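Local coordinates for protein fructose 1-phosphate kinase (Staphylococcus aureus, PDB 2JG5) that probably transfers phosphate from ATP to fructose 1-phosphate, giving fructose 1,6-bisphosphate, as a sugar kinase of the pfkB family, at residues Y13-N18 against V91-G96. Residues are numbered along the deposited sequence; the frame is centred on the assembly and turned at random.
Sequences YVIFTN and VKLKTG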
loop_
_atom_site.group_PDB
_atom_site.type_symbol
_atom_site.label_atom_id
_atom_site.label_comp_id
_atom_site.label_asym_id
_atom_site.label_seq_id
_atom_site.Cartn_x
_atom_site.Cartn_y
_atom_site.Cartn_z
ATOM N N TYR A 13 -6.329 -0.590 3.448
ATOM C CA TYR A 13 -5.206 -0.323 4.328
ATOM C C TYR A 13 -5.672 0.506 5.536
ATOM O O TYR A 13 -5.837 1.726 5.455
ATOM C CB TYR A 13 -4.093 0.365 3.533
ATOM C CG TYR A 13 -2.796 0.581 4.276
ATOM C CD1 TYR A 13 -2.427 -0.240 5.344
ATOM C CD2 TYR A 13 -1.924 1.598 3.892
ATOM C CE1 TYR A 13 -1.230 -0.038 6.021
ATOM C CE2 TYR A 13 -0.719 1.812 4.566
ATOM C CZ TYR A 13 -0.380 0.990 5.627
ATOM O OH TYR A 13 0.806 1.176 6.282
ATOM N N VAL A 14 -5.903 -0.184 6.648
ATOM C CA VAL A 14 -6.407 0.452 7.853
ATOM C C VAL A 14 -5.237 0.930 8.715
ATOM O O VAL A 14 -4.349 0.151 9.050
ATOM C CB VAL A 14 -7.345 -0.480 8.650
ATOM C CG1 VAL A 14 -7.804 0.200 9.922
ATOM C CG2 VAL A 14 -8.557 -0.876 7.807
ATOM N N ILE A 15 -5.243 2.221 9.046
ATOM C CA ILE A 15 -4.150 2.845 9.773
ATOM C C ILE A 15 -4.673 3.498 11.044
ATOM O O ILE A 15 -5.530 4.392 10.997
ATOM C CB ILE A 15 -3.399 3.899 8.912
ATOM C CG1 ILE A 15 -2.948 3.295 7.572
ATOM C CG2 ILE A 15 -2.205 4.460 9.684
ATOM C CD1 ILE A 15 -2.446 4.316 6.566
ATOM N N PHE A 16 -4.171 3.030 12.181
ATOM C CA PHE A 16 -4.494 3.641 13.447
ATOM C C PHE A 16 -3.412 4.641 13.751
ATOM O O PHE A 16 -2.218 4.309 13.704
ATOM C CB PHE A 16 -4.584 2.599 14.563
ATOM C CG PHE A 16 -5.782 1.699 14.455
ATOM C CD1 PHE A 16 -5.809 0.657 13.526
ATOM C CD2 PHE A 16 -6.880 1.886 15.282
ATOM C CE1 PHE A 16 -6.919 -0.175 13.423
ATOM C CE2 PHE A 16 -7.996 1.056 15.183
ATOM C CZ PHE A 16 -8.013 0.020 14.254
ATOM N N THR A 17 -3.841 5.866 14.060
ATOM C CA THR A 17 -2.938 6.958 14.411
ATOM C C THR A 17 -3.696 8.015 15.191
ATOM O O THR A 17 -4.834 8.355 14.848
ATOM C CB THR A 17 -2.231 7.559 13.151
ATOM O OG1 THR A 17 -1.103 8.344 13.553
ATOM C CG2 THR A 17 -3.189 8.389 12.289
ATOM N N ASN A 18 -3.062 8.517 16.248
ATOM C CA ASN A 18 -3.660 9.504 17.149
ATOM C C ASN A 18 -3.362 10.950 16.744
ATOM O O ASN A 18 -2.284 11.237 16.228
ATOM C CB ASN A 18 -3.159 9.255 18.576
ATOM C CG ASN A 18 -3.907 10.063 19.596
ATOM O OD1 ASN A 18 -3.392 11.053 20.126
ATOM N ND2 ASN A 18 -5.142 9.664 19.872
ATOM N N VAL A 91 -7.320 3.814 1.659
ATOM C CA VAL A 91 -6.805 4.119 2.998
ATOM C C VAL A 91 -7.929 4.497 3.969
ATOM O O VAL A 91 -8.778 5.311 3.647
ATOM C CB VAL A 91 -5.700 5.204 2.964
ATOM C CG1 VAL A 91 -5.189 5.503 4.366
ATOM C CG2 VAL A 91 -4.544 4.756 2.084
ATOM N N LYS A 92 -7.923 3.882 5.150
ATOM C CA LYS A 92 -8.883 4.188 6.206
ATOM C C LYS A 92 -8.112 4.679 7.424
ATOM O O LYS A 92 -7.398 3.899 8.058
ATOM C CB LYS A 92 -9.700 2.935 6.581
ATOM C CG LYS A 92 -10.102 2.018 5.403
ATOM C CD LYS A 92 -11.095 2.691 4.464
ATOM C CE LYS A 92 -11.149 2.011 3.086
ATOM N NZ LYS A 92 -12.257 2.544 2.215
ATOM N N LEU A 93 -8.240 5.967 7.739
ATOM C CA LEU A 93 -7.534 6.564 8.882
ATOM C C LEU A 93 -8.391 6.570 10.138
ATOM O O LEU A 93 -9.380 7.314 10.248
ATOM C CB LEU A 93 -7.053 7.984 8.572
ATOM C CG LEU A 93 -6.111 8.204 7.390
ATOM C CD1 LEU A 93 -5.787 9.678 7.261
ATOM C CD2 LEU A 93 -4.833 7.377 7.525
ATOM N N LYS A 94 -8.002 5.738 11.092
ATOM C CA LYS A 94 -8.745 5.634 12.331
ATOM C C LYS A 94 -8.044 6.394 13.455
ATOM O O LYS A 94 -7.099 5.887 14.066
ATOM C CB LYS A 94 -9.000 4.166 12.689
ATOM C CG LYS A 94 -9.749 3.374 11.599
ATOM C CD LYS A 94 -10.082 1.954 12.039
ATOM C CE LYS A 94 -11.171 1.920 13.108
ATOM N NZ LYS A 94 -11.145 0.645 13.900
ATOM N N THR A 95 -8.496 7.628 13.682
ATOM C CA THR A 95 -8.122 8.426 14.851
ATOM C C THR A 95 -9.316 8.406 15.794
ATOM O O THR A 95 -9.846 7.338 16.099
ATOM C CB THR A 95 -7.792 9.893 14.477
ATOM O OG1 THR A 95 -6.853 9.918 13.398
ATOM C CG2 THR A 95 -7.207 10.658 15.684
ATOM N N GLY A 96 -9.731 9.581 16.258
ATOM C CA GLY A 96 -11.044 9.755 16.866
ATOM C C GLY A 96 -12.064 9.861 15.744
ATOM O O GLY A 96 -13.221 9.479 15.899
#
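Ile15 meets Val91 and Leu93 on one face of a parallel strand pair, the centre of the four-stranded mixed sheet that forms the lid in pfkB kinases and here also meets the second subunit. Ile15 CD1 touches Val91 CG1 at 3.7 Å and Leu93 CD2 at 4.0 Å; Ile15 CG1, anti to the carbonyl carbon (chi1 -53°), lies over the centre of the Tyr13 ring. On the other face Lys94 runs beside Phe16, pointing the same way. Its CB makes a CH-pi contact over one ring face, 4.3 Å from the Phe16 centroid; a bend at chi3 (71°) turns CE toward the ring, where it lies near CZ and CE2, and NZ ends beside the same two atoms. Lys94 CD also meets Val14 CG1, at 3.6 Å.

Between the two faces, backbone bonds alternate in direction: Lys92 N to Tyr13 O, Ile15 N to Lys92 O, Lys94 N to Ile15 O at 2.8 Å, and the longer Thr17 N to Lys94 O at 3.3 Å.

The second subunit packs against the Tyr13, Ile15 and Val91 face, where Tyr13 OH is hydrogen-bonded to Ile89 O of that subunit. On the opposite face Lys92 NZ turns away to a salt bridge with Glu100. Next to the Thr17 N bond a side chain takes over from the backbone: Thr95 OG1 donates to Thr17 O at 2.9 Å, tilted 24° from the carbonyl plane.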